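Local coordinates for protein snaclec convulxin subunit alpha (Crotalus durissus, PDB 1UMR) that activates platelets by binding the collagen receptor glycoprotein VI, as one subunit of a snake venom C-type lectin-like toxin, at residues N20-W25 and K124-C129; N24-E29 and G71-N76; E78-T83 and D94-L99; C104-K109 and F117-I122. One frame throughout, in Å; residues are numbered along the deposited sequence.

How the interactions relate
The chain reaches 20-25 first, and its partner 124-129 comes 99 residues later. Interaction 1 therefore closes the longest loop, and the other three contacts fall within its span or start from its first segment. Interaction 2 shares Asn-24 and Trp-25 with it and brings the start of helix 25-35 against strand 67-74. Interaction 3 follows in series, in the long loop beyond that strand, its centre about 25 Å from the centre of interaction 1. Interaction 4 then forms the hairpin 104-108/117-119, which joins strand 67-74 in one sheet. Trp-25, in the segment shared by interactions 1 and 2, also reaches interaction 4: its CG lies 3.4 Å from Cys-104 SG.

Interaction 1: N20-W25 and K124-C129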
# COMPACT_ATOMS: atom_id res chain seq x y z
N ASN A 20 -36.17 46.38 -16.03
CA ASN A 20 -37.19 45.88 -16.90
C ASN A 20 -37.19 46.48 -18.29
O ASN A 20 -38.07 47.23 -18.61
CB ASN A 20 -38.47 46.17 -16.24
CG ASN A 20 -38.73 45.24 -15.07
OD1 ASN A 20 -39.06 43.96 -15.19
ND2 ASN A 20 -38.68 45.87 -13.88
N GLU A 21 -36.23 46.11 -19.11
CA GLU A 21 -36.01 46.62 -20.47
C GLU A 21 -35.47 45.40 -21.20
O GLU A 21 -34.69 44.61 -20.61
CB GLU A 21 -34.84 47.59 -20.51
CG GLU A 21 -35.10 48.97 -21.06
CD GLU A 21 -34.87 49.96 -19.94
OE1 GLU A 21 -35.89 50.25 -19.27
OE2 GLU A 21 -33.67 50.39 -19.68
N GLU A 22 -35.82 45.24 -22.47
CA GLU A 22 -35.52 44.00 -23.15
C GLU A 22 -34.25 44.15 -24.00
O GLU A 22 -34.20 45.01 -24.86
CB GLU A 22 -36.68 43.70 -24.06
CG GLU A 22 -37.76 42.94 -23.37
CD GLU A 22 -39.05 42.88 -24.19
OE1 GLU A 22 -39.83 41.94 -23.90
OE2 GLU A 22 -39.30 43.76 -25.07
N MET A 23 -33.24 43.30 -23.77
CA MET A 23 -31.96 43.57 -24.36
C MET A 23 -31.27 42.27 -24.54
O MET A 23 -31.62 41.33 -23.88
CB MET A 23 -31.12 44.44 -23.45
CG MET A 23 -31.33 45.97 -23.69
SD MET A 23 -30.16 46.90 -22.73
CE MET A 23 -30.89 48.55 -22.56
N ASN A 24 -30.37 42.17 -25.49
CA ASN A 24 -29.67 40.91 -25.56
C ASN A 24 -28.51 41.02 -24.63
O ASN A 24 -28.14 42.12 -24.06
CB ASN A 24 -29.20 40.58 -27.02
CG ASN A 24 -28.28 41.63 -27.58
OD1 ASN A 24 -28.17 41.80 -28.81
ND2 ASN A 24 -27.56 42.30 -26.70
N TRP A 25 -27.90 39.88 -24.50
CA TRP A 25 -26.91 39.69 -23.48
C TRP A 25 -25.77 40.71 -23.59
O TRP A 25 -25.37 41.37 -22.63
CB TRP A 25 -26.44 38.24 -23.46
CG TRP A 25 -25.62 37.88 -22.29
CD1 TRP A 25 -25.97 37.10 -21.19
CD2 TRP A 25 -24.25 38.22 -22.12
NE1 TRP A 25 -24.86 36.92 -20.36
CE2 TRP A 25 -23.80 37.60 -20.92
CE3 TRP A 25 -23.33 38.93 -22.92
CZ2 TRP A 25 -22.47 37.72 -20.49
CZ3 TRP A 25 -22.00 39.07 -22.48
CH2 TRP A 25 -21.56 38.43 -21.28
N LYS A 124 -33.86 38.98 -26.45
CA LYS A 124 -34.01 40.29 -25.81
C LYS A 124 -34.84 40.25 -24.48
O LYS A 124 -36.06 40.15 -24.49
CB LYS A 124 -34.49 41.36 -26.82
CG LYS A 124 -33.57 41.42 -28.10
CD LYS A 124 -34.14 42.29 -29.30
CE LYS A 124 -33.27 43.56 -29.64
NZ LYS A 124 -31.73 43.43 -29.91
N ILE A 125 -34.14 40.25 -23.33
CA ILE A 125 -34.86 40.14 -22.09
C ILE A 125 -34.36 41.17 -21.03
O ILE A 125 -33.35 41.87 -21.24
CB ILE A 125 -34.81 38.72 -21.54
CG1 ILE A 125 -33.36 38.21 -21.53
CG2 ILE A 125 -35.68 37.76 -22.37
CD1 ILE A 125 -33.19 36.92 -20.75
N PRO A 126 -35.15 41.31 -19.95
CA PRO A 126 -34.71 42.10 -18.80
C PRO A 126 -33.45 41.41 -18.25
O PRO A 126 -33.11 40.29 -18.69
CB PRO A 126 -35.91 42.08 -17.82
CG PRO A 126 -36.82 40.97 -18.32
CD PRO A 126 -36.49 40.72 -19.75
N PHE A 127 -32.77 42.09 -17.32
CA PHE A 127 -31.49 41.66 -16.85
C PHE A 127 -31.22 42.32 -15.52
O PHE A 127 -31.88 43.38 -15.20
CB PHE A 127 -30.46 42.05 -17.88
CG PHE A 127 -30.45 43.48 -18.18
CD1 PHE A 127 -31.25 43.98 -19.16
CD2 PHE A 127 -29.62 44.36 -17.50
CE1 PHE A 127 -31.24 45.35 -19.50
CE2 PHE A 127 -29.60 45.71 -17.87
CZ PHE A 127 -30.45 46.19 -18.90
N VAL A 128 -30.30 41.71 -14.74
CA VAL A 128 -29.89 42.25 -13.46
C VAL A 128 -28.50 42.79 -13.52
O VAL A 128 -27.65 42.13 -14.09
CB VAL A 128 -30.03 41.17 -12.34
CG1 VAL A 128 -29.55 41.67 -10.91
CG2 VAL A 128 -31.46 40.79 -12.25
N CYS A 129 -28.27 44.01 -12.99
CA CYS A 129 -26.93 44.60 -12.87
C CYS A 129 -26.33 44.46 -11.44
O CYS A 129 -27.07 44.39 -10.44
CB CYS A 129 -26.94 46.06 -13.23
SG CYS A 129 -27.25 46.33 -15.00
O HOH W 1 -30.32 44.31 -27.37
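Met-23 and Phe-127 carry the side-chain part of this contact. The methionine CG lies anti to the carbonyl carbon (chi1 -89°), and the chain runs extended from there. It crosses the phenylalanine obliquely and brings Met-23 SD to 3.7 Å from Phe-127 CE1, a Met-aromatic contact. Phe-127 holds the crowded first torsion (chi1 56°), with CG between its backbone N and carbonyl carbon. This brings Phe-127 CE1 to the 20-25 segment, where it also meets Glu-21 O at 3.7 Å. Ala-28 and Cys-32 of helix 25-35 pack on the same ring.

The backbones join in a short antiparallel bridge. Met-23 N donates to Ile-125 O at 2.9 Å, and Ile-125 N donates to Met-23 O at 2.8 Å. Both bonds are bent, and each donor sits above the carbonyl plane. In the C-type lectin-like fold this ties the chain just before helix 25-35 to the last long strand, 125-131. The Cys-32 to Cys-129 disulfide ties that strand to the helix itself.

Two longer side chains flank the bridge. Glu-22 stretches past the backbone of Lys-124, its CG 3.5 Å from Lys-124 O. Lys-124 bends at chi3 and chi4 and runs beside Asn-24, pointing the same way. A water accepts from Lys-124 NZ at 3.0 Å and from Asn-24 N at 2.8 Å.

Interaction 2: N24-E29 and G71-N76; sequences NWEDAE and GLRVQN
Arg-73 lays its aliphatic chain across one face of the Trp-25 indole. CG is anti to the backbone N (chi1 160°), and the chain stays extended from there to NE. Arg-73 CB comes to 3.6 Å from Trp-25 CZ2. Arg-73 CD stands over the six-membered ring of Trp-25, 3.8 Å from its centroid, in a CH-pi contact offset toward the rim. The guanidinium then passes the ring at 85° to it, so the planes do not stack. Arg-73 NH1 lies 3.8 Å from Trp-25 CE3.

Arg-73 NH1 also faces Glu-26 OE2 at 3.9 Å, a long salt bridge. The carboxylate and guanidinium planes are nearly parallel.

Trp-25 also takes CG anti to its N (chi1 -169°), which sets the indole against Arg-73 of strand 67-74. CB of Glu-29, one helical turn on, lies over the opposite face. Gly-71 O lies at the ring edge, 3.9 Å from Trp-25 CZ2. The indole NE1 donates to Ile-70 O.

The first turn of helix 25-35 thereby packs on the second sheet of the C-type lectin-like fold. Leu-41 of strand 40-41 and Cys-104 of strand 104-108 also touch the indole, and strand 67-74 pairs onward with a strand of another protein chain.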
# COMPACT_ATOMS: atom_id res chain seq x y z
N ASN A 24 -30.37 42.17 -25.49
CA ASN A 24 -29.67 40.91 -25.56
C ASN A 24 -28.51 41.02 -24.63
O ASN A 24 -28.14 42.12 -24.06
CB ASN A 24 -29.20 40.58 -27.02
CG ASN A 24 -28.28 41.63 -27.58
OD1 ASN A 24 -28.17 41.80 -28.81
ND2 ASN A 24 -27.56 42.30 -26.70
N TRP A 25 -27.90 39.88 -24.50
CA TRP A 25 -26.91 39.69 -23.48
C TRP A 25 -25.77 40.71 -23.59
O TRP A 25 -25.37 41.37 -22.63
CB TRP A 25 -26.44 38.24 -23.46
CG TRP A 25 -25.62 37.88 -22.29
CD1 TRP A 25 -25.97 37.10 -21.19
CD2 TRP A 25 -24.25 38.22 -22.12
NE1 TRP A 25 -24.86 36.92 -20.36
CE2 TRP A 25 -23.80 37.60 -20.92
CE3 TRP A 25 -23.33 38.93 -22.92
CZ2 TRP A 25 -22.47 37.72 -20.49
CZ3 TRP A 25 -22.00 39.07 -22.48
CH2 TRP A 25 -21.56 38.43 -21.28
N GLU A 26 -25.25 40.91 -24.76
CA GLU A 26 -24.15 41.82 -24.69
C GLU A 26 -24.62 43.28 -24.58
O GLU A 26 -23.87 44.16 -24.10
CB GLU A 26 -23.11 41.52 -25.77
CG GLU A 26 -23.27 42.39 -26.98
CD GLU A 26 -22.99 41.72 -28.35
OE1 GLU A 26 -23.61 42.24 -29.31
OE2 GLU A 26 -22.18 40.73 -28.46
N ASP A 27 -25.84 43.58 -24.98
CA ASP A 27 -26.24 44.98 -24.86
C ASP A 27 -26.48 45.26 -23.40
O ASP A 27 -26.20 46.34 -22.92
CB ASP A 27 -27.51 45.29 -25.66
CG ASP A 27 -27.23 45.43 -27.18
OD1 ASP A 27 -26.07 45.66 -27.57
OD2 ASP A 27 -28.14 45.33 -28.03
N ALA A 28 -27.01 44.24 -22.72
CA ALA A 28 -27.27 44.27 -21.27
C ALA A 28 -26.00 44.40 -20.52
O ALA A 28 -25.91 45.25 -19.66
CB ALA A 28 -28.04 43.04 -20.75
N GLU A 29 -25.03 43.54 -20.81
CA GLU A 29 -23.77 43.65 -20.09
C GLU A 29 -23.13 45.05 -20.36
O GLU A 29 -22.55 45.69 -19.45
CB GLU A 29 -22.86 42.55 -20.49
CG GLU A 29 -21.43 42.94 -20.31
CD GLU A 29 -21.04 42.72 -18.82
OE1 GLU A 29 -19.96 43.05 -18.35
OE2 GLU A 29 -21.85 42.16 -18.12
N GLY A 71 -24.70 36.89 -15.82
CA GLY A 71 -23.45 37.31 -16.44
C GLY A 71 -22.58 36.10 -16.85
O GLY A 71 -21.37 36.25 -17.09
N LEU A 72 -23.17 34.91 -16.97
CA LEU A 72 -22.32 33.76 -17.33
C LEU A 72 -22.37 33.52 -18.79
O LEU A 72 -23.47 33.40 -19.44
CB LEU A 72 -22.79 32.50 -16.63
CG LEU A 72 -22.08 31.95 -15.44
CD1 LEU A 72 -22.83 30.59 -15.01
CD2 LEU A 72 -20.54 31.67 -15.62
N ARG A 73 -21.20 33.35 -19.36
CA ARG A 73 -21.24 33.17 -20.83
C ARG A 73 -20.13 32.19 -21.21
O ARG A 73 -19.08 32.16 -20.53
CB ARG A 73 -21.16 34.55 -21.55
CG ARG A 73 -20.70 34.55 -23.10
CD ARG A 73 -20.94 35.91 -23.91
NE ARG A 73 -21.05 35.65 -25.38
CZ ARG A 73 -21.70 36.34 -26.43
NH1 ARG A 73 -22.35 37.52 -26.34
NH2 ARG A 73 -21.68 35.76 -27.65
N VAL A 74 -20.36 31.39 -22.27
CA VAL A 74 -19.32 30.50 -22.83
C VAL A 74 -18.15 31.29 -23.47
O VAL A 74 -18.38 32.23 -24.22
CB VAL A 74 -19.94 29.60 -23.95
CG1 VAL A 74 -18.85 28.71 -24.66
CG2 VAL A 74 -21.12 28.73 -23.40
N GLN A 75 -16.90 30.92 -23.23
CA GLN A 75 -15.79 31.72 -23.80
C GLN A 75 -15.38 31.12 -25.16
O GLN A 75 -14.74 31.75 -25.98
CB GLN A 75 -14.55 31.77 -22.84
CG GLN A 75 -14.86 32.36 -21.43
CD GLN A 75 -15.40 33.84 -21.60
OE1 GLN A 75 -14.64 34.72 -21.99
NE2 GLN A 75 -16.72 34.06 -21.39
N ASN A 76 -15.68 29.87 -25.36
CA ASN A 76 -15.14 29.13 -26.53
C ASN A 76 -15.65 29.77 -27.78
O ASN A 76 -16.81 30.20 -27.86
CB ASN A 76 -15.68 27.72 -26.54
CG ASN A 76 -15.44 27.01 -25.26
OD1 ASN A 76 -14.82 25.92 -25.20
ND2 ASN A 76 -16.03 27.52 -24.23

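Interaction 3: E78-T83 and D94-L99; sequences EKQCST and DNLLDL
Lys-79 NZ donates to the backbone O of Asp-94 at 3.0 Å, and this is the strongest bond between the two segments. It lies in the carbonyl plane. The lysine reaches there with CG anti to the carbonyl carbon (chi1 -79°), a straight run through chi2 and chi3, and a turn at chi4. Its ammonium does not pair with the carboxylate, since Asp-94 OD1 is 5.2 Å from Lys-79 NZ. The nearby opposite charge may still favour the ionised forms of both groups.

The carboxylate of Asp-94 serves two different partners. Asp-94 OD1 accepts from Leu-96 N at 2.9 Å, an Asx turn that fixes the bend of its own segment. Asp-94 OD2 takes a weak bond from Gln-80 NE2 at 3.5 Å.

Gln-80 is gripped by its own segment. Its chain sits in the crowded first torsion (chi1 61°) and folds back at chi2. This lets Gln-80 NE2 donate to Ser-82 O at 3.0 Å, along a carbonyl lone pair and in the amide plane. OE1 in turn accepts from Ser-82 N. The two bonds fix the rotation of the amide.

Leu-96 CD2 presses to 3.7 Å from Gln-80 CB, the two side chains crossing at about a right angle. Lys-79 CD rests 3.5 Å from Leu-96 O. Ile-101 packs on Lys-79 and Leu-96.

In snaclecs the long loop here is swapped between paired subunits, and Cys-81 forms a disulfide with the beta subunit. The contact lies about 21 Å, centre to centre, from the middle of the chain, in the loop between strands 67-74 and 104-108.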
# COMPACT_ATOMS: atom_id res chain seq x y z
N GLU A 78 -15.66 28.19 -30.95
CA GLU A 78 -16.39 27.18 -31.70
C GLU A 78 -17.88 27.30 -31.37
O GLU A 78 -18.23 27.78 -30.31
CB GLU A 78 -15.92 25.74 -31.30
CG GLU A 78 -14.41 25.54 -31.06
CD GLU A 78 -14.01 25.81 -29.59
OE1 GLU A 78 -13.56 26.93 -29.34
OE2 GLU A 78 -14.15 24.93 -28.67
N LYS A 79 -18.73 26.77 -32.25
CA LYS A 79 -20.19 26.76 -32.18
C LYS A 79 -20.76 26.08 -31.01
O LYS A 79 -21.73 26.56 -30.43
CB LYS A 79 -20.82 26.14 -33.45
CG LYS A 79 -20.87 27.07 -34.70
CD LYS A 79 -21.34 26.41 -35.98
CE LYS A 79 -21.36 27.48 -37.06
NZ LYS A 79 -20.98 26.89 -38.34
N GLN A 80 -20.15 24.97 -30.62
CA GLN A 80 -20.60 24.27 -29.44
C GLN A 80 -19.29 23.70 -28.95
O GLN A 80 -18.29 23.99 -29.60
CB GLN A 80 -21.68 23.22 -29.76
CG GLN A 80 -21.38 22.02 -30.73
CD GLN A 80 -20.24 21.17 -30.26
OE1 GLN A 80 -20.27 20.65 -29.16
NE2 GLN A 80 -19.15 21.14 -31.04
N CYS A 81 -19.26 22.92 -27.86
CA CYS A 81 -18.01 22.80 -27.10
C CYS A 81 -17.54 21.38 -27.01
O CYS A 81 -16.51 21.12 -26.37
CB CYS A 81 -18.14 23.30 -25.63
SG CYS A 81 -18.51 25.03 -25.55
N SER A 82 -18.23 20.48 -27.67
CA SER A 82 -17.62 19.15 -27.90
C SER A 82 -16.53 19.24 -28.96
O SER A 82 -16.82 19.54 -30.12
CB SER A 82 -18.67 18.11 -28.32
OG SER A 82 -18.15 16.79 -28.10
N THR A 83 -15.30 18.93 -28.61
CA THR A 83 -14.19 19.01 -29.58
C THR A 83 -13.94 17.65 -30.16
O THR A 83 -13.20 17.52 -31.16
CB THR A 83 -12.84 19.54 -28.88
OG1 THR A 83 -12.44 18.72 -27.75
CG2 THR A 83 -13.06 20.94 -28.25
N ASP A 94 -18.58 21.73 -38.58
CA ASP A 94 -19.66 21.90 -37.60
C ASP A 94 -20.78 22.76 -38.15
O ASP A 94 -20.55 23.94 -38.45
CB ASP A 94 -19.12 22.62 -36.33
CG ASP A 94 -20.14 22.66 -35.23
OD1 ASP A 94 -21.37 22.50 -35.49
OD2 ASP A 94 -19.78 22.75 -34.04
N ASN A 95 -21.99 22.20 -38.22
CA ASN A 95 -23.06 22.79 -39.03
C ASN A 95 -24.20 23.04 -38.11
O ASN A 95 -25.38 23.02 -38.57
CB ASN A 95 -23.62 21.77 -40.01
CG ASN A 95 -23.08 21.91 -41.40
OD1 ASN A 95 -22.06 22.57 -41.62
ND2 ASN A 95 -23.68 21.16 -42.36
N LEU A 96 -23.91 23.13 -36.81
CA LEU A 96 -24.94 23.50 -35.80
C LEU A 96 -25.51 24.91 -36.13
O LEU A 96 -24.74 25.83 -36.38
CB LEU A 96 -24.34 23.58 -34.41
CG LEU A 96 -25.33 23.86 -33.28
CD1 LEU A 96 -26.29 22.69 -33.23
CD2 LEU A 96 -24.55 24.00 -31.90
N LEU A 97 -26.85 25.01 -36.13
CA LEU A 97 -27.63 26.23 -36.48
C LEU A 97 -27.52 27.30 -35.43
O LEU A 97 -27.56 27.01 -34.19
CB LEU A 97 -29.11 25.81 -36.60
CG LEU A 97 -29.69 25.17 -37.89
CD1 LEU A 97 -31.12 24.68 -37.74
CD2 LEU A 97 -29.47 26.04 -39.19
N ASP A 98 -27.43 28.55 -35.85
CA ASP A 98 -27.44 29.66 -34.84
C ASP A 98 -28.56 29.49 -33.87
O ASP A 98 -28.37 29.44 -32.67
CB ASP A 98 -27.49 31.04 -35.50
CG ASP A 98 -26.27 31.29 -36.36
OD1 ASP A 98 -25.21 30.70 -36.08
OD2 ASP A 98 -26.27 32.01 -37.37
N LEU A 99 -29.77 29.30 -34.37
CA LEU A 99 -30.83 29.11 -33.41
C LEU A 99 -30.53 28.17 -32.24
O LEU A 99 -31.11 28.33 -31.16
CB LEU A 99 -32.14 28.71 -34.11
CG LEU A 99 -33.31 29.73 -34.23
CD1 LEU A 99 -32.90 31.30 -34.19
CD2 LEU A 99 -34.16 29.35 -35.48

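Interaction 4: C104-K109 and F117-I122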
# COMPACT_ATOMS: atom_id res chain seq x y z
N CYS A 104 -25.21 32.00 -23.73
CA CYS A 104 -25.53 32.86 -22.60
C CYS A 104 -26.30 32.15 -21.47
O CYS A 104 -26.46 30.88 -21.45
CB CYS A 104 -26.24 34.11 -23.13
SG CYS A 104 -24.92 35.00 -23.87
N SER A 105 -26.79 32.93 -20.49
CA SER A 105 -27.54 32.31 -19.39
C SER A 105 -28.54 33.22 -18.73
O SER A 105 -28.54 34.44 -18.93
CB SER A 105 -26.63 31.74 -18.34
OG SER A 105 -25.92 32.85 -17.89
N LEU A 106 -29.48 32.60 -18.01
CA LEU A 106 -30.65 33.30 -17.59
C LEU A 106 -31.32 32.69 -16.34
O LEU A 106 -30.96 31.58 -15.91
CB LEU A 106 -31.59 33.42 -18.79
CG LEU A 106 -32.79 32.58 -19.22
CD1 LEU A 106 -32.90 32.67 -20.70
CD2 LEU A 106 -32.80 31.18 -18.79
N LEU A 107 -32.18 33.48 -15.68
CA LEU A 107 -33.06 32.92 -14.63
C LEU A 107 -34.52 32.94 -15.17
O LEU A 107 -34.89 33.83 -15.94
CB LEU A 107 -33.00 33.85 -13.42
CG LEU A 107 -31.99 33.76 -12.23
CD1 LEU A 107 -30.93 32.70 -12.27
CD2 LEU A 107 -31.43 35.15 -11.81
N LYS A 108 -35.35 32.01 -14.72
CA LYS A 108 -36.75 31.86 -15.11
C LYS A 108 -37.72 32.16 -13.99
O LYS A 108 -37.57 31.57 -12.93
CB LYS A 108 -36.98 30.35 -15.42
CG LYS A 108 -36.88 30.02 -16.83
CD LYS A 108 -36.58 28.60 -17.03
CE LYS A 108 -36.28 28.41 -18.53
NZ LYS A 108 -36.88 27.13 -19.09
N LYS A 109 -38.77 32.93 -14.23
CA LYS A 109 -39.87 33.03 -13.23
C LYS A 109 -40.40 31.66 -12.85
O LYS A 109 -40.73 31.40 -11.69
CB LYS A 109 -41.06 33.85 -13.72
CG LYS A 109 -42.07 34.23 -12.54
CD LYS A 109 -43.26 35.27 -12.93
CE LYS A 109 -44.20 34.84 -14.12
NZ LYS A 109 -45.70 35.09 -13.94
N PHE A 117 -30.12 28.66 -16.37
CA PHE A 117 -30.50 28.02 -17.62
C PHE A 117 -29.63 28.54 -18.79
O PHE A 117 -29.40 29.75 -18.91
CB PHE A 117 -31.96 28.38 -17.92
CG PHE A 117 -32.93 27.62 -17.05
CD1 PHE A 117 -33.55 26.47 -17.55
CD2 PHE A 117 -33.21 28.04 -15.71
CE1 PHE A 117 -34.47 25.77 -16.79
CE2 PHE A 117 -34.14 27.31 -14.92
CZ PHE A 117 -34.77 26.15 -15.45
N VAL A 118 -29.15 27.65 -19.64
CA VAL A 118 -28.49 28.07 -20.87
C VAL A 118 -29.50 28.78 -21.83
O VAL A 118 -30.71 28.49 -21.85
CB VAL A 118 -27.97 26.87 -21.58
CG1 VAL A 118 -27.30 27.31 -22.84
CG2 VAL A 118 -26.94 26.14 -20.70
N ALA A 119 -29.01 29.74 -22.60
CA ALA A 119 -29.84 30.51 -23.49
C ALA A 119 -29.01 31.05 -24.66
O ALA A 119 -27.83 31.30 -24.56
CB ALA A 119 -30.51 31.75 -22.71
N SER A 120 -29.73 31.33 -25.72
CA SER A 120 -29.31 32.07 -26.87
C SER A 120 -28.83 33.43 -26.38
O SER A 120 -29.51 34.06 -25.57
CB SER A 120 -30.59 32.20 -27.76
OG SER A 120 -30.43 33.01 -28.91
N CYS A 121 -27.66 33.89 -26.85
CA CYS A 121 -27.23 35.26 -26.60
C CYS A 121 -28.06 36.30 -27.36
O CYS A 121 -28.04 37.51 -27.00
CB CYS A 121 -25.75 35.43 -26.91
SG CYS A 121 -24.83 34.36 -25.81
N ILE A 122 -28.80 35.88 -28.41
CA ILE A 122 -29.58 36.93 -29.12
C ILE A 122 -30.99 37.22 -28.60
O ILE A 122 -31.59 38.16 -29.01
CB ILE A 122 -29.48 36.85 -30.67
CG1 ILE A 122 -29.89 35.49 -31.22
CG2 ILE A 122 -28.05 37.27 -31.15
CD1 ILE A 122 -30.65 35.62 -32.54
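Strands 104-108 and 117-119 form an antiparallel beta hairpin, part of the second sheet of the C-type lectin-like fold. Two hydrogen-bonded pairs hold it, Cys-104 with Ala-119 and Leu-106 with Phe-117. Cys-104 N donates to Ala-119 O at 2.8 Å, nearly along the C=O axis. Ser-105 and Val-118 form the non-hydrogen-bonded pair between them. Strand 67-74 pairs with the other edge of 104-108, and Leu-72 O accepts from Ser-105 OG.

Lys-108 can be followed atom by atom over the Phe-117 ring. Lys-108 CB stands above the rim of the ring, 4.2 Å from Phe-117 CE2. CG carries the extended chain onward, farther from the ring than CD. Lys-108 CD stands over the centre of the Phe-117 ring, 3.3 Å from the centroid and 8° off the normal, a CH-pi contact. Lys-108 CE moves on across the ring, 3.5 Å from Phe-117 CD1. Lys-108 NZ, turned at chi4, ends 3.6 Å from Phe-117 CE1. Leu-106, Ala-119 and Phe-117 point to the same face of the sheet.

At the far end of the hairpin a disulfide links the strand start to the loop after strand 117-119: Cys-104 SG bonds Cys-121 SG at 2.0 Å, with chi3 95°.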